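Local structure of malonate decarboxylase subunit alpha (Acinetobacter baumannii ATCC 17978, 6MPR) at residues G40-T45 against D220-D226; I48-E53 against S78-N83; V247-M252 against I532-T538; V430-T436 against V472-E478. The protein probably acts as the carrier-protein transferase subunit of malonate decarboxylase, exchanging acetyl for malonyl on the acyl carrier protein so that malonate can be decarboxylated. All blocks are in the same frame, centred on the assembly; numbering follows the deposited sequence. Where two conformers were deposited one is given.

Contact 1 of 4, residues G40-T45 against D220-D226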
# COMPACT_ATOMS: atom_id res chain seq x y z
N GLY A 40 28.33 16.51 17.77
CA GLY A 40 27.22 15.63 18.05
C GLY A 40 26.57 15.15 16.76
O GLY A 40 27.23 14.56 15.90
N VAL A 41 25.27 15.42 16.63
CA VAL A 41 24.53 15.04 15.44
C VAL A 41 24.88 15.92 14.24
O VAL A 41 24.68 15.51 13.09
CB VAL A 41 23.01 15.09 15.76
CG1 VAL A 41 22.18 14.71 14.57
CG2 VAL A 41 22.69 14.19 16.95
N VAL A 42 25.41 17.12 14.47
CA VAL A 42 25.54 18.13 13.42
C VAL A 42 26.88 17.98 12.71
O VAL A 42 27.94 18.17 13.32
CB VAL A 42 25.38 19.55 13.99
CG1 VAL A 42 25.43 20.57 12.87
CG2 VAL A 42 24.07 19.67 14.78
N ILE A 43 26.83 17.65 11.43
CA ILE A 43 28.03 17.67 10.58
C ILE A 43 28.26 19.09 10.09
O ILE A 43 27.34 19.69 9.51
CB ILE A 43 27.85 16.74 9.38
CG1 ILE A 43 27.53 15.31 9.80
CG2 ILE A 43 29.08 16.81 8.47
CD1 ILE A 43 26.98 14.50 8.63
N PRO A 44 29.45 19.66 10.27
CA PRO A 44 29.75 20.95 9.65
C PRO A 44 29.61 20.85 8.14
O PRO A 44 30.02 19.86 7.53
CB PRO A 44 31.20 21.22 10.08
CG PRO A 44 31.39 20.39 11.28
CD PRO A 44 30.57 19.16 11.08
N THR A 45 28.99 21.87 7.55
CA THR A 45 28.71 21.83 6.11
C THR A 45 29.97 21.56 5.31
O THR A 45 29.95 20.77 4.36
CB THR A 45 28.07 23.16 5.69
OG1 THR A 45 26.89 23.35 6.48
CG2 THR A 45 27.69 23.15 4.21
N ASP A 220 20.68 9.78 12.41
CA ASP A 220 22.02 9.74 13.00
C ASP A 220 22.76 11.07 12.86
O ASP A 220 23.45 11.49 13.81
CB ASP A 220 22.82 8.60 12.38
CG ASP A 220 22.16 7.28 12.62
OD1 ASP A 220 22.09 6.86 13.81
OD2 ASP A 220 21.65 6.69 11.65
N TYR A 221 22.62 11.76 11.73
CA TYR A 221 23.30 13.03 11.55
C TYR A 221 22.45 14.00 10.74
O TYR A 221 21.66 13.58 9.89
CB TYR A 221 24.64 12.88 10.82
CG TYR A 221 25.65 12.06 11.57
CD1 TYR A 221 26.45 12.64 12.56
CD2 TYR A 221 25.82 10.73 11.28
CE1 TYR A 221 27.40 11.86 13.26
CE2 TYR A 221 26.75 9.96 11.95
CZ TYR A 221 27.53 10.53 12.94
OH TYR A 221 28.46 9.73 13.57
N VAL A 222 22.65 15.29 11.00
CA VAL A 222 22.08 16.34 10.17
C VAL A 222 23.23 17.22 9.67
O VAL A 222 24.30 17.27 10.27
CB VAL A 222 21.02 17.20 10.91
CG1 VAL A 222 19.88 16.33 11.42
CG2 VAL A 222 21.66 18.00 12.04
N VAL A 223 22.99 17.89 8.54
CA VAL A 223 23.95 18.83 7.98
C VAL A 223 23.16 19.97 7.36
O VAL A 223 22.15 19.74 6.70
CB VAL A 223 24.88 18.16 6.94
CG1 VAL A 223 24.09 17.65 5.72
CG2 VAL A 223 25.97 19.13 6.50
N VAL A 224 23.59 21.21 7.62
CA VAL A 224 22.98 22.37 6.97
C VAL A 224 23.46 22.41 5.53
O VAL A 224 24.67 22.43 5.26
CB VAL A 224 23.34 23.66 7.72
CG1 VAL A 224 22.74 24.89 7.01
CG2 VAL A 224 22.84 23.60 9.15
N ALA A 225 22.52 22.41 4.59
CA ALA A 225 22.89 22.40 3.18
C ALA A 225 23.55 23.71 2.78
O ALA A 225 23.31 24.76 3.40
CB ALA A 225 21.66 22.14 2.30
N ASP A 226 24.38 23.67 1.73
CA ASP A 226 25.00 24.89 1.25
C ASP A 226 23.96 25.86 0.71
O ASP A 226 24.21 27.06 0.65
CB ASP A 226 26.07 24.60 0.18
CG ASP A 226 25.55 23.72 -0.97
OD1 ASP A 226 24.40 23.23 -0.93
OD2 ASP A 226 26.33 23.49 -1.93
O HOH W 1 25.93 21.90 9.09

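Contact 2 of 4, residues I48-E53 against S78-N83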
# COMPACT_ATOMS: atom_id res chain seq x y z
N ILE A 48 31.27 17.57 4.81
CA ILE A 48 30.31 16.54 4.43
C ILE A 48 30.98 15.43 3.62
O ILE A 48 30.65 14.25 3.80
CB ILE A 48 29.13 17.18 3.66
CG1 ILE A 48 28.04 16.15 3.34
CG2 ILE A 48 29.61 17.88 2.38
CD1 ILE A 48 27.40 15.52 4.56
N ILE A 49 31.94 15.76 2.75
CA ILE A 49 32.51 14.74 1.87
C ILE A 49 33.31 13.73 2.68
O ILE A 49 33.18 12.51 2.50
CB ILE A 49 33.36 15.37 0.76
CG1 ILE A 49 32.46 16.02 -0.29
CG2 ILE A 49 34.26 14.29 0.13
CD1 ILE A 49 33.17 17.04 -1.17
N LYS A 50 34.14 14.21 3.60
CA LYS A 50 34.91 13.32 4.46
C LYS A 50 33.98 12.46 5.31
O LYS A 50 34.25 11.27 5.52
CB LYS A 50 35.86 14.12 5.34
CG LYS A 50 36.73 13.26 6.25
CD LYS A 50 37.85 12.58 5.47
CE LYS A 50 38.78 11.80 6.38
NZ LYS A 50 39.89 11.18 5.61
N VAL A 51 32.88 13.04 5.78
CA VAL A 51 31.98 12.26 6.62
C VAL A 51 31.25 11.20 5.79
O VAL A 51 31.05 10.07 6.26
CB VAL A 51 31.00 13.19 7.37
CG1 VAL A 51 29.93 12.36 8.07
CG2 VAL A 51 31.77 14.04 8.40
N LEU A 52 30.83 11.54 4.56
CA LEU A 52 30.24 10.52 3.68
C LEU A 52 31.20 9.36 3.44
O LEU A 52 30.79 8.19 3.45
CB LEU A 52 29.82 11.13 2.33
CG LEU A 52 28.63 12.10 2.35
CD1 LEU A 52 28.39 12.70 0.97
CD2 LEU A 52 27.36 11.41 2.84
N GLU A 53 32.48 9.66 3.19
CA GLU A 53 33.50 8.64 3.00
C GLU A 53 33.77 7.82 4.25
O GLU A 53 34.45 6.78 4.17
CB GLU A 53 34.80 9.29 2.53
CG GLU A 53 34.74 9.84 1.12
CD GLU A 53 35.96 10.65 0.74
OE1 GLU A 53 36.09 10.98 -0.46
OE2 GLU A 53 36.80 10.94 1.63
N SER A 78 27.43 16.18 -3.10
CA SER A 78 28.58 15.83 -2.28
C SER A 78 28.99 14.38 -2.51
O SER A 78 30.17 14.08 -2.66
CB SER A 78 28.28 16.08 -0.79
OG SER A 78 28.04 17.46 -0.50
N LEU A 79 28.01 13.47 -2.54
CA LEU A 79 28.33 12.07 -2.79
C LEU A 79 29.09 11.89 -4.10
O LEU A 79 30.05 11.12 -4.18
CB LEU A 79 27.04 11.24 -2.78
CG LEU A 79 27.22 9.72 -2.92
CD1 LEU A 79 27.98 9.17 -1.73
CD2 LEU A 79 25.86 9.04 -3.04
N ALA A 80 28.70 12.64 -5.14
CA ALA A 80 29.38 12.56 -6.43
C ALA A 80 30.79 13.14 -6.40
O ALA A 80 31.52 12.96 -7.38
CB ALA A 80 28.55 13.28 -7.49
N GLN A 81 31.19 13.82 -5.31
CA GLN A 81 32.55 14.33 -5.15
C GLN A 81 33.42 13.46 -4.25
O GLN A 81 34.59 13.80 -4.03
CB GLN A 81 32.51 15.76 -4.59
CG GLN A 81 31.80 16.75 -5.49
CD GLN A 81 32.45 16.83 -6.86
OE1 GLN A 81 33.67 16.94 -6.98
NE2 GLN A 81 31.63 16.77 -7.91
N THR A 82 32.90 12.34 -3.75
CA THR A 82 33.72 11.46 -2.93
C THR A 82 34.73 10.70 -3.79
O THR A 82 34.63 10.64 -5.02
CB THR A 82 32.85 10.47 -2.14
OG1 THR A 82 32.05 9.69 -3.05
CG2 THR A 82 31.93 11.21 -1.17
N ASN A 83 35.72 10.14 -3.11
CA ASN A 83 36.81 9.41 -3.75
C ASN A 83 36.33 8.03 -4.16
O ASN A 83 35.94 7.24 -3.30
CB ASN A 83 37.97 9.31 -2.77
CG ASN A 83 39.23 8.71 -3.38
OD1 ASN A 83 39.19 8.04 -4.42
ND2 ASN A 83 40.36 8.92 -2.72

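Contact 3 of 4, residues V247-M252 against I532-T538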
# COMPACT_ATOMS: atom_id res chain seq x y z
N VAL A 247 -10.10 20.51 -23.93
CA VAL A 247 -11.43 20.80 -23.39
C VAL A 247 -12.45 19.77 -23.86
O VAL A 247 -13.27 19.29 -23.07
CB VAL A 247 -11.85 22.23 -23.79
CG1 VAL A 247 -13.29 22.51 -23.36
CG2 VAL A 247 -10.88 23.25 -23.21
N LEU A 248 -12.41 19.41 -25.15
CA LEU A 248 -13.32 18.40 -25.68
C LEU A 248 -13.17 17.07 -24.94
O LEU A 248 -14.15 16.46 -24.52
CB LEU A 248 -13.08 18.22 -27.18
CG LEU A 248 -13.93 17.20 -27.96
CD1 LEU A 248 -15.40 17.57 -27.95
CD2 LEU A 248 -13.41 17.07 -29.41
N MET A 249 -11.93 16.62 -24.77
CA MET A 249 -11.69 15.37 -24.07
C MET A 249 -12.11 15.47 -22.61
O MET A 249 -12.65 14.50 -22.05
CB MET A 249 -10.21 14.98 -24.21
CG MET A 249 -9.85 14.58 -25.64
SD MET A 249 -8.07 14.46 -25.87
CE MET A 249 -7.71 12.99 -24.93
N ALA A 250 -11.89 16.63 -21.99
CA ALA A 250 -12.32 16.84 -20.60
C ALA A 250 -13.84 16.79 -20.48
O ALA A 250 -14.38 16.23 -19.51
CB ALA A 250 -11.77 18.17 -20.10
N MET A 251 -14.56 17.37 -21.45
CA MET A 251 -16.02 17.27 -21.43
C MET A 251 -16.49 15.82 -21.50
O MET A 251 -17.40 15.41 -20.78
CB MET A 251 -16.63 18.06 -22.60
CG MET A 251 -16.57 19.58 -22.43
SD MET A 251 -16.86 20.42 -24.00
CE MET A 251 -18.64 20.69 -23.96
N MET A 252 -15.88 15.03 -22.39
CA MET A 252 -16.25 13.62 -22.51
C MET A 252 -15.90 12.83 -21.25
O MET A 252 -16.66 11.93 -20.85
CB MET A 252 -15.59 13.02 -23.75
CG MET A 252 -16.15 13.62 -25.04
SD MET A 252 -15.69 12.65 -26.50
CE MET A 252 -13.96 13.10 -26.68
N ILE A 532 -22.47 16.33 -27.04
CA ILE A 532 -21.40 17.31 -27.08
C ILE A 532 -21.13 17.69 -28.52
O ILE A 532 -20.83 16.83 -29.36
CB ILE A 532 -20.12 16.78 -26.40
CG1 ILE A 532 -20.40 16.54 -24.92
CG2 ILE A 532 -18.98 17.77 -26.57
CD1 ILE A 532 -19.31 15.75 -24.21
N ARG A 533 -21.26 18.98 -28.82
CA ARG A 533 -20.81 19.54 -30.09
C ARG A 533 -19.36 19.97 -29.96
O ARG A 533 -18.99 20.63 -28.98
CB ARG A 533 -21.69 20.73 -30.49
N ARG A 534 -18.54 19.58 -30.93
CA ARG A 534 -17.13 19.95 -30.91
C ARG A 534 -16.94 21.46 -30.85
O ARG A 534 -15.94 21.94 -30.31
CB ARG A 534 -16.41 19.37 -32.12
CG ARG A 534 -16.24 17.87 -32.07
CD ARG A 534 -15.30 17.39 -33.16
NE ARG A 534 -14.57 16.20 -32.75
CZ ARG A 534 -15.00 14.96 -32.97
NH1 ARG A 534 -14.28 13.91 -32.57
NH2 ARG A 534 -16.15 14.76 -33.59
N THR A 535 -17.89 22.23 -31.40
CA THR A 535 -17.78 23.69 -31.35
C THR A 535 -18.08 24.26 -29.97
O THR A 535 -17.80 25.45 -29.74
CB THR A 535 -18.72 24.33 -32.37
OG1 THR A 535 -20.08 24.12 -31.97
CG2 THR A 535 -18.51 23.70 -33.73
N ASP A 536 -18.64 23.48 -29.05
CA ASP A 536 -18.80 23.96 -27.68
C ASP A 536 -17.55 23.76 -26.83
O ASP A 536 -17.46 24.33 -25.74
CB ASP A 536 -19.99 23.26 -27.03
CG ASP A 536 -21.31 23.64 -27.66
OD1 ASP A 536 -21.42 24.79 -28.14
OD2 ASP A 536 -22.24 22.81 -27.68
N ALA A 537 -16.58 22.99 -27.32
CA ALA A 537 -15.36 22.69 -26.57
C ALA A 537 -14.32 23.76 -26.88
O ALA A 537 -13.47 23.59 -27.75
CB ALA A 537 -14.86 21.29 -26.92
N THR A 538 -14.38 24.87 -26.14
CA THR A 538 -13.51 26.01 -26.38
C THR A 538 -12.86 26.43 -25.07
O THR A 538 -13.28 26.03 -23.98
CB THR A 538 -14.27 27.20 -26.99
OG1 THR A 538 -15.13 27.76 -25.99
CG2 THR A 538 -15.12 26.77 -28.18

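Contact 4 of 4, residues V430-T436 against V472-E478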
# COMPACT_ATOMS: atom_id res chain seq x y z
N VAL A 430 -9.83 2.72 -14.46
CA VAL A 430 -8.50 3.10 -14.90
C VAL A 430 -8.66 3.62 -16.32
O VAL A 430 -9.01 2.86 -17.22
CB VAL A 430 -7.53 1.91 -14.84
CG1 VAL A 430 -6.22 2.23 -15.52
CG2 VAL A 430 -7.28 1.53 -13.39
N VAL A 431 -8.47 4.93 -16.50
CA VAL A 431 -8.74 5.61 -17.75
C VAL A 431 -7.43 6.02 -18.39
O VAL A 431 -6.62 6.73 -17.77
CB VAL A 431 -9.64 6.85 -17.54
CG1 VAL A 431 -10.02 7.47 -18.90
CG2 VAL A 431 -10.86 6.49 -16.70
N GLN A 432 -7.23 5.63 -19.64
CA GLN A 432 -6.16 6.19 -20.47
C GLN A 432 -6.76 7.28 -21.35
O GLN A 432 -7.54 7.00 -22.26
CB GLN A 432 -5.50 5.11 -21.34
CG GLN A 432 -4.42 4.34 -20.62
CD GLN A 432 -3.14 5.14 -20.45
OE1 GLN A 432 -2.19 4.67 -19.84
NE2 GLN A 432 -3.11 6.36 -20.97
N MET A 433 -6.38 8.53 -21.08
CA MET A 433 -6.91 9.71 -21.75
C MET A 433 -5.77 10.30 -22.57
O MET A 433 -4.87 10.94 -22.02
CB MET A 433 -7.46 10.72 -20.73
CG MET A 433 -7.89 12.04 -21.32
SD MET A 433 -8.47 13.10 -19.97
CE MET A 433 -9.36 14.32 -20.88
N VAL A 434 -5.82 10.09 -23.89
CA VAL A 434 -4.66 10.28 -24.75
C VAL A 434 -5.15 10.77 -26.12
O VAL A 434 -6.16 10.27 -26.63
CB VAL A 434 -3.89 8.94 -24.77
CG1 VAL A 434 -4.10 8.17 -26.05
CG2 VAL A 434 -2.41 9.12 -24.35
N GLU A 435 -4.45 11.74 -26.70
CA GLU A 435 -4.75 12.10 -28.08
C GLU A 435 -4.15 11.05 -29.02
O GLU A 435 -3.22 10.32 -28.66
CB GLU A 435 -4.22 13.50 -28.43
CG GLU A 435 -4.76 14.62 -27.56
CD GLU A 435 -3.99 15.92 -27.72
OE1 GLU A 435 -3.94 16.45 -28.85
OE2 GLU A 435 -3.44 16.41 -26.71
N THR A 436 -4.71 10.97 -30.22
CA THR A 436 -4.29 9.89 -31.12
C THR A 436 -2.87 10.09 -31.64
O THR A 436 -2.19 9.11 -31.96
CB THR A 436 -5.29 9.74 -32.27
OG1 THR A 436 -5.41 10.97 -33.00
CG2 THR A 436 -6.64 9.34 -31.69
N VAL A 472 -7.14 -1.51 -18.10
CA VAL A 472 -7.80 -0.31 -18.60
C VAL A 472 -9.29 -0.58 -18.69
O VAL A 472 -9.72 -1.50 -19.38
CB VAL A 472 -7.23 0.10 -19.97
CG1 VAL A 472 -7.98 1.35 -20.50
CG2 VAL A 472 -5.72 0.32 -19.89
N THR A 473 -10.08 0.23 -17.98
CA THR A 473 -11.54 0.16 -18.12
C THR A 473 -12.07 1.13 -19.17
O THR A 473 -13.12 0.86 -19.78
CB THR A 473 -12.22 0.44 -16.77
OG1 THR A 473 -11.86 1.74 -16.29
CG2 THR A 473 -11.83 -0.62 -15.75
N HIS A 474 -11.37 2.24 -19.42
CA HIS A 474 -11.84 3.28 -20.34
C HIS A 474 -10.68 3.81 -21.16
O HIS A 474 -9.66 4.22 -20.58
CB HIS A 474 -12.47 4.46 -19.58
CG HIS A 474 -13.70 4.11 -18.80
ND1 HIS A 474 -13.66 3.41 -17.62
CD2 HIS A 474 -15.01 4.37 -19.04
CE1 HIS A 474 -14.89 3.27 -17.14
NE2 HIS A 474 -15.73 3.84 -18.00
N LEU A 475 -10.84 3.86 -22.48
CA LEU A 475 -9.90 4.55 -23.38
C LEU A 475 -10.58 5.80 -23.92
O LEU A 475 -11.61 5.70 -24.59
CB LEU A 475 -9.48 3.65 -24.54
CG LEU A 475 -8.52 4.26 -25.57
CD1 LEU A 475 -7.20 4.71 -24.90
CD2 LEU A 475 -8.24 3.26 -26.67
N LEU A 476 -9.99 6.97 -23.66
CA LEU A 476 -10.58 8.25 -24.03
C LEU A 476 -9.60 9.01 -24.93
O LEU A 476 -8.49 9.32 -24.50
CB LEU A 476 -10.90 9.07 -22.78
CG LEU A 476 -11.17 10.55 -22.96
CD1 LEU A 476 -12.33 10.75 -23.91
CD2 LEU A 476 -11.45 11.18 -21.60
N THR A 477 -10.03 9.30 -26.16
CA THR A 477 -9.24 10.09 -27.10
C THR A 477 -10.06 11.28 -27.56
O THR A 477 -11.22 11.45 -27.17
CB THR A 477 -8.80 9.27 -28.33
OG1 THR A 477 -9.93 9.10 -29.21
CG2 THR A 477 -8.25 7.92 -27.94
N GLU A 478 -9.47 12.10 -28.44
CA GLU A 478 -10.24 13.19 -29.02
C GLU A 478 -11.35 12.68 -29.95
O GLU A 478 -12.22 13.46 -30.34
CB GLU A 478 -9.31 14.18 -29.75
CG GLU A 478 -8.85 13.78 -31.15
CD GLU A 478 -7.63 12.88 -31.17
OE1 GLU A 478 -7.27 12.31 -30.12
OE2 GLU A 478 -7.04 12.72 -32.27

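Contact 1 of 4, residues G40-T45 against D220-D226
V41 and I43 bracket V222 with two backbone hydrogen bonds. V222 N donates to V41 O at 2.9 Å. I43 N donates to V222 O at 2.8 Å. This pairs V42 with V222 as a short parallel bridge, and their CG2 atoms touch at 4.0 Å. Beyond I43 the direct ladder gives way to a water. The water donates to I43 O (2.7 Å) and to T45 OG1, and it accepts from V224 N (2.8 Å). T45 OG1 donates a hydrogen bond to V224 O at 2.7 Å. The hydroxyl can do this because it sits beside the backbone N, anti to the carbonyl carbon (chi1 -57°). The polar ends of Y221, D226 and D220 have other partners: Y221 OH bonds N35, D226 pairs with R77, and D220 pairs with K27 and with R342 of the second subunit. I43 CD1 meets Y221 CB at 3.6 Å, the two side chains crossing nearly at right angles. Strand 42-43 is the edge of the parallel sheet within this chain. Strand 221-224 lies between it and strand 194-199, and helices 48-55 and 73-79 pack on I43, T45 and V223.

Contact 2 of 4, residues I48-E53 against S78-N83
E53 turns its CG beside the backbone N (chi1 -70°) and then runs extended (chi2 172°), which carries its carboxylate across to the backbone of N83. OE1 accepts from N83 N at 2.8 Å, with a fairly straight N-H (156°). The donor uses the anti side of OE1, somewhat out of the carboxylate plane. On the way the E53 chain slides past T82 in the opposite direction, CG lying 3.8 Å from T82 CB. T82 is itself fixed from within. T82 OG1 donates to L79 O at 2.7 Å, in the carbonyl plane, and T82 N donates to the same oxygen. That double grip closes a type I turn from L79 to T82 and leaves the T82 methyl facing the helix, where it meets I49 and L52. The rest is van der Waals packing. L52 CD1 rests on the start of L79, 3.6 Å from L79 N, and also meets S78 CB. I49 CD1 crosses over Q81 CB at 3.7 Å. I48 CG2 lies 3.3 Å from S78 OG, a hydroxyl already bonded to F74 O in its own helix. L79 itself turns to L90 and M92 of the sheet and to L105 of helix 100-107. Helix 73-79 links the adjacent parallel strands 61-64 and 90-94 as a beta-alpha-beta crossover. The contact thus joins that helix, and the turn leaving it, to helix 48-55, a packing of neighbouring helices found on the sheets of layered alpha/beta folds.

Contact 3 of 4, residues V247-M252 against I532-T538
L248 and A537 mark the point where helix 244-261, which packs against the second, mixed sheet of this alpha/beta protein, meets the loop before helix 547-553. The loop forms a short 3-10 segment, 534-536, followed by an inverse gamma turn centred on A537. Most of the interaction is apolar. I532 reaches in with both branches: CG2 meets L248 CD1 at 3.8 Å, while CD1 lies 3.9 Å from M251 CB and equally near M252 CG. V247 CG1 packs on the A537 backbone and on T538 O (3.6 Å). R534 stretches its chain obliquely across L248, with NE 3.6 Å from L248 CD2. The methionine sulfur contact comes from M251, which runs out extended and then bends at its last torsion (chi3 93°). This lays SD against A537 CB at 3.6 Å and turns CE toward I532 CG2. The polar end of R534 is engaged outside the two segments: NH1 bonds E478 O, and there are long, weak ion pairs with E479 and E528. Around the contact, I532 also touches Y284 of helix 272-287, and M251 touches L541. The tightest fit is at A537, whose CB sits 3.5 Å from L248 CA, directly on the helix backbone.

Contact 4 of 4, residues V430-T436 against V472-E478
T436 and E478 meet nearly at right angles, and the carboxylate of E478 takes both donors of the threonine. T436 N donates to E478 OE1 at 2.9 Å, and T436 OG1 donates to E478 OE2 in a short hydrogen bond of 2.5 Å. Each oxygen uses its syn lone pair. E478 gets there by a bend about its CB-CG bond (chi2 -85°), which folds its end back toward the other segment. At the far end T473 plays the polar part. V430 N donates to T473 OG1 at 2.9 Å, and V430 O accepts from both T473 N and H474 N. T473 OG1 is also hydrogen-bonded to H474 ND1 at 2.8 Å, in the ring plane at its edge. That bond steadies the imidazole, which leads away to meet the rings of H261, Y483 and Y485. The V431 and H474 side chains meet at a slant, V431 CG2 lying 3.9 Å from H474 CB. Between these ends runs a regular parallel ladder: Q432 N to H474 O, L476 N to Q432 O (2.8 Å, almost straight at 177°) and V434 N to L476 O. M433 and L476 point the same way, side by side, although L476 has a second conformer. On the other side of the sheet L475 CD1 packs on Q432 O at 3.5 Å. Helix 244-261 touches V431 and M433. Chemically, the ladder satisfies the facing backbone groups, while V431 and M433 bond to strand 363-366 and its end. Beyond the ladder, the T473 hydroxyl and E478 carboxylate accept from V430 N and T436 N.

In the fold
The four contacts fall into two groups on opposite sides of the chain's centre, with the centres of contacts 2 and 3 about 55 Å apart. Contacts 1 and 2 adjoin one another at the edge of the first, all-parallel sheet, where I43 CD1 packs on V51 CG1. Both are only partly buried. Contacts 3 and 4 are buried and belong to the second sheet and its helices. They meet where M249 of helix 244-261 lies on M433. Contacts 2 and 3 are mainly apolar packing on a helix; contact 2 adds one carboxylate bond. Contacts 1 and 4 are both parallel strand pairs, but the inner pair has a longer direct ladder, while the edge pair is completed by a water and a threonine hydroxyl.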